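Local coordinates for SnoaL-like domain-containing protein (PDB 2RFR) that is of unknown function but adopts the cystatin-like, NTF2-type fold of the SnoaL-like family, whose curved sheet wraps around a long helix, at residues A[15-20]-A[125-130]; A[95-100]-A[130-135]. All blocks are in the same frame, centred on the assembly; numbering follows the deposited sequence. Where two conformers were deposited one is given.

Contacts 1 and 2 lie side by side at one end of the fold, their centres about 6 Å apart, on the same side of the chain's centre. Contact 1 joins helix 5-33 to strand 112-128; contact 2 reaches across that same strand, from strand 96-109 to strand 131-141. In sequence the segments alternate, 15-20, 95-100, 125-130 and 130-135, the last two sharing Ala130. Direct bonds tie the pair: Arg127 NE meets Asp95 OD1 at 2.8 Å in a salt bridge, and Glu20 OE2 lies 2.9 Å from Trp132 N, a probable hydrogen bond. Together they join the N-terminal helix to three consecutive antiparallel strands of the sheet.

Contact 1. Residues A[15-20]-A[125-130]; sequences LEDREE and FRRTPA
Asp17 and Arg127 carry this contact through a two-pronged, end-on salt bridge. Arg127 NH1 donates to Asp17 OD1 at 2.8 Å, and Arg127 NH2 donates to Asp17 OD2 at 3.0 Å. The second bond is the straighter, 166° at the hydrogen. The planes do not coincide: carboxylate and guanidinium are turned 52° apart, with OD1 met on its syn side but tilted out of the carboxylate plane, and OD2 from above that plane. Arg127 extends with CG anti to its backbone nitrogen (chi1 -170°) and then bends at chi3, which carries the guanidinium toward the helix although the nearest CA atoms, those of Asp17 and Arg127, are 8.6 Å apart.

Asp17 is buried, and its OD1 has a second donor, the indole NE1 of Trp132; Arg127 NH2 is also bonded to Gly94 O. Toward the turn the contact loosens: Glu20 makes no charge contact with Arg127, its carboxylate turning instead to the backbone N of Trp132, and Ala130 is exposed. There Thr128 OG1 accepts from Ala130 N at 3.1 Å, forming an ST turn. The whole is a partly buried ion pair, its carboxylate on the buried side, between the long N-terminal helix and the concave sheet of an NTF2-like, cystatin-type fold.

Contact 2. Residues A[95-100]-A[130-135]; sequences DTATAR and AGWRAV
Trp132 reaches across to the backbone of Asp95 and Thr96 and to the methyl of Ala97, and its six-membered ring makes every close approach between these segments. The van der Waals contacts with the main chain are the nearest: Trp132 CH2 lies 3.6 Å from Asp95 C and also 3.6 Å from Thr96 O, the latter near the plane of the indole, at its edge. The apolar part follows, with Ala97 CB 3.8 Å from Trp132 CZ3, approaching obliquely. Trp132 CG stands beside the backbone nitrogen, anti to the carbonyl carbon; this chi1 of -75°, with the ring turned by a chi2 of 93°, brings the benzo edge to segment 95-100 even though the closest CA atoms, those of Thr96 and Trp132, are 8.7 Å apart.

No hydrogen bond links the two segments; the polar ends of Trp132 and Asp95 find partners outside them, in Asp17 and Arg127 respectively. Within segment 130-135, Arg133 NH1 donates to Trp132 O at 2.9 Å with an angle of 159°, reaching it from above the carbonyl plane.

Strand 112-128 lies between the two strands in the sheet, antiparallel to both, while Ile21 of helix 5-33 touches both Ala97 and Trp132. The indole thus spans next-but-one strands on the helix-covered face of the curved mixed sheet in this NTF2-like fold.

Contact 1. Residues A[15-20]-A[125-130]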
# COMPACT_ATOMS: atom_id res chain seq x y z
N LEU A 15 -2.03 -4.89 17.71
CA LEU A 15 -1.48 -3.92 16.75
C LEU A 15 -0.11 -4.34 16.31
O LEU A 15 0.23 -4.23 15.13
CB LEU A 15 -1.46 -2.50 17.30
CG LEU A 15 -2.78 -1.77 17.40
CD1 LEU A 15 -2.44 -0.38 17.94
CD2 LEU A 15 -3.43 -1.64 16.05
N GLU A 16 0.72 -4.81 17.24
CA GLU A 16 2.06 -5.28 16.88
C GLU A 16 2.01 -6.46 15.94
O GLU A 16 2.80 -6.56 15.02
CB GLU A 16 2.88 -5.61 18.14
CG GLU A 16 3.24 -4.36 18.94
CD GLU A 16 3.81 -4.71 20.30
OE1 GLU A 16 3.44 -5.72 20.91
OE2 GLU A 16 4.65 -3.95 20.83
N ASP A 17 1.11 -7.37 16.19
CA ASP A 17 0.94 -8.56 15.34
C ASP A 17 0.61 -8.12 13.92
O ASP A 17 1.22 -8.59 12.96
CB ASP A 17 -0.21 -9.43 15.90
CG ASP A 17 0.12 -10.17 17.16
OD1 ASP A 17 1.29 -10.37 17.50
OD2 ASP A 17 -0.88 -10.62 17.76
N ARG A 18 -0.36 -7.21 13.77
CA ARG A 18 -0.79 -6.77 12.47
C ARG A 18 0.32 -6.04 11.76
O ARG A 18 0.52 -6.22 10.55
CB ARG A 18 -2.00 -5.87 12.62
CG ARG A 18 -3.24 -6.62 13.11
CD ARG A 18 -4.42 -5.67 13.41
NE ARG A 18 -4.82 -4.99 12.20
CZ ARG A 18 -5.56 -5.56 11.24
NH1 ARG A 18 -6.07 -6.74 11.43
NH2 ARG A 18 -5.85 -4.91 10.14
N GLU A 19 1.08 -5.22 12.47
CA GLU A 19 2.14 -4.47 11.86
C GLU A 19 3.27 -5.41 11.43
O GLU A 19 3.92 -5.20 10.38
CB GLU A 19 2.56 -3.32 12.80
CG GLU A 19 3.78 -2.57 12.43
CD GLU A 19 3.64 -1.82 11.19
OE1 GLU A 19 2.53 -1.58 10.74
OE2 GLU A 19 4.70 -1.40 10.72
N GLU A 20 3.56 -6.45 12.20
CA GLU A 20 4.57 -7.44 11.83
C GLU A 20 4.18 -8.19 10.59
O GLU A 20 5.04 -8.41 9.72
CB GLU A 20 4.80 -8.44 12.96
CG GLU A 20 6.13 -8.68 13.43
CD GLU A 20 6.25 -9.70 14.55
OE1 GLU A 20 5.81 -9.45 15.69
OE2 GLU A 20 6.78 -10.76 14.21
N PHE A 125 -0.26 -17.13 8.05
CA PHE A 125 0.88 -16.86 8.92
C PHE A 125 0.70 -17.59 10.23
O PHE A 125 -0.41 -17.89 10.66
CB PHE A 125 1.01 -15.36 9.21
CG PHE A 125 1.09 -14.49 8.01
CD1 PHE A 125 -0.04 -14.07 7.41
CD2 PHE A 125 2.28 -14.15 7.43
CE1 PHE A 125 0.01 -13.27 6.28
CE2 PHE A 125 2.36 -13.36 6.27
CZ PHE A 125 1.19 -12.95 5.69
N ARG A 126 1.82 -17.75 10.93
CA ARG A 126 1.74 -18.19 12.32
C ARG A 126 2.80 -17.53 13.16
O ARG A 126 3.84 -17.13 12.70
CB ARG A 126 1.75 -19.68 12.43
CG ARG A 126 2.99 -20.32 12.22
CD ARG A 126 2.83 -21.78 12.76
NE ARG A 126 4.05 -22.46 12.50
CZ ARG A 126 4.28 -23.36 11.54
NH1 ARG A 126 3.33 -23.78 10.71
NH2 ARG A 126 5.50 -23.86 11.47
N ARG A 127 2.47 -17.43 14.43
CA ARG A 127 3.38 -16.85 15.40
C ARG A 127 4.40 -17.91 15.73
O ARG A 127 4.03 -18.94 16.22
CB ARG A 127 2.60 -16.46 16.67
CG ARG A 127 3.42 -15.62 17.65
CD ARG A 127 2.70 -15.54 19.02
NE ARG A 127 1.31 -15.06 18.90
CZ ARG A 127 0.99 -13.77 18.73
NH1 ARG A 127 1.92 -12.78 18.73
NH2 ARG A 127 -0.28 -13.41 18.60
N THR A 128 5.65 -17.63 15.60
CA THR A 128 6.72 -18.55 15.98
C THR A 128 7.48 -17.90 17.10
O THR A 128 7.32 -16.73 17.36
CB THR A 128 7.70 -18.80 14.81
OG1 THR A 128 8.63 -17.71 14.67
CG2 THR A 128 6.95 -19.08 13.48
N PRO A 129 8.37 -18.66 17.75
CA PRO A 129 9.18 -18.03 18.80
C PRO A 129 10.04 -16.87 18.34
O PRO A 129 10.39 -16.02 19.16
CB PRO A 129 10.02 -19.20 19.34
CG PRO A 129 9.21 -20.41 19.07
CD PRO A 129 8.54 -20.13 17.72
N ALA A 130 10.36 -16.80 17.04
CA ALA A 130 11.18 -15.74 16.48
C ALA A 130 10.31 -14.66 15.80
O ALA A 130 10.86 -13.78 15.12
CB ALA A 130 12.10 -16.31 15.47

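Contact 2. Residues A[95-100]-A[130-135]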
# COMPACT_ATOMS: atom_id res chain seq x y z
N ASP A 95 -2.78 -17.21 17.39
CA ASP A 95 -1.40 -17.41 16.94
C ASP A 95 -1.34 -17.66 15.43
O ASP A 95 -0.29 -18.05 14.95
CB ASP A 95 -0.75 -18.56 17.70
CG ASP A 95 -0.62 -18.29 19.18
OD1 ASP A 95 -0.45 -17.10 19.54
OD2 ASP A 95 -0.68 -19.26 19.97
N THR A 96 -2.45 -17.48 14.73
CA THR A 96 -2.49 -17.58 13.25
C THR A 96 -3.06 -16.30 12.68
O THR A 96 -3.68 -15.51 13.39
CB THR A 96 -3.27 -18.80 12.79
OG1 THR A 96 -4.64 -18.66 13.14
CG2 THR A 96 -2.63 -20.16 13.29
N ALA A 97 -2.89 -16.13 11.38
CA ALA A 97 -3.44 -14.99 10.70
C ALA A 97 -3.56 -15.32 9.21
O ALA A 97 -2.91 -16.21 8.69
CB ALA A 97 -2.53 -13.75 10.86
N THR A 98 -4.41 -14.51 8.58
CA THR A 98 -4.65 -14.57 7.12
C THR A 98 -4.59 -13.17 6.53
O THR A 98 -5.12 -12.24 7.15
CB THR A 98 -6.04 -15.20 6.83
OG1 THR A 98 -6.15 -16.47 7.51
CG2 THR A 98 -6.26 -15.44 5.31
N ALA A 99 -4.01 -13.03 5.34
CA ALA A 99 -4.02 -11.74 4.67
C ALA A 99 -4.40 -11.96 3.23
O ALA A 99 -4.13 -13.00 2.64
CB ALA A 99 -2.63 -11.08 4.72
N ARG A 100 -5.01 -10.97 2.62
CA ARG A 100 -5.29 -10.94 1.20
C ARG A 100 -4.80 -9.63 0.62
O ARG A 100 -4.94 -8.59 1.24
CB ARG A 100 -6.78 -11.11 0.95
CG ARG A 100 -7.35 -12.49 1.31
CD ARG A 100 -8.86 -12.42 1.46
NE ARG A 100 -9.28 -11.84 2.75
CZ ARG A 100 -10.28 -10.96 2.93
NH1 ARG A 100 -11.05 -10.54 1.94
NH2 ARG A 100 -10.53 -10.48 4.14
N ALA A 130 10.36 -16.80 17.04
CA ALA A 130 11.18 -15.74 16.48
C ALA A 130 10.31 -14.66 15.80
O ALA A 130 10.86 -13.78 15.12
CB ALA A 130 12.10 -16.31 15.47
N GLY A 131 8.99 -14.72 15.96
CA GLY A 131 8.09 -13.75 15.34
C GLY A 131 7.15 -14.38 14.35
O GLY A 131 7.17 -15.57 14.06
N TRP A 132 6.29 -13.56 13.79
CA TRP A 132 5.38 -14.02 12.77
C TRP A 132 6.16 -14.45 11.52
O TRP A 132 7.11 -13.79 11.12
CB TRP A 132 4.39 -12.92 12.42
CG TRP A 132 3.35 -12.73 13.47
CD1 TRP A 132 3.38 -11.84 14.54
CD2 TRP A 132 2.11 -13.42 13.58
NE1 TRP A 132 2.24 -11.96 15.27
CE2 TRP A 132 1.43 -12.90 14.71
CE3 TRP A 132 1.49 -14.41 12.84
CZ2 TRP A 132 0.19 -13.36 15.09
CZ3 TRP A 132 0.24 -14.87 13.21
CH2 TRP A 132 -0.39 -14.36 14.34
N ARG A 133 5.70 -15.54 10.92
CA ARG A 133 6.25 -16.04 9.65
C ARG A 133 5.12 -16.53 8.77
O ARG A 133 4.07 -16.96 9.24
CB ARG A 133 7.22 -17.21 9.91
CG ARG A 133 8.47 -16.89 10.67
CD ARG A 133 9.45 -16.03 9.91
NE ARG A 133 10.67 -15.77 10.66
CZ ARG A 133 10.84 -14.79 11.51
NH1 ARG A 133 9.86 -13.98 11.86
NH2 ARG A 133 12.01 -14.63 12.10
N ALA A 134 5.33 -16.45 7.45
CA ALA A 134 4.40 -16.99 6.51
C ALA A 134 4.37 -18.52 6.55
O ALA A 134 5.41 -19.18 6.70
CB ALA A 134 4.75 -16.51 5.07
N VAL A 135 3.19 -19.09 6.38
CA VAL A 135 3.02 -20.54 6.29
C VAL A 135 2.75 -20.93 4.85
O VAL A 135 3.48 -21.72 4.28
CB VAL A 135 1.91 -21.02 7.22
CG1 VAL A 135 1.62 -22.53 7.01
CG2 VAL A 135 2.29 -20.71 8.67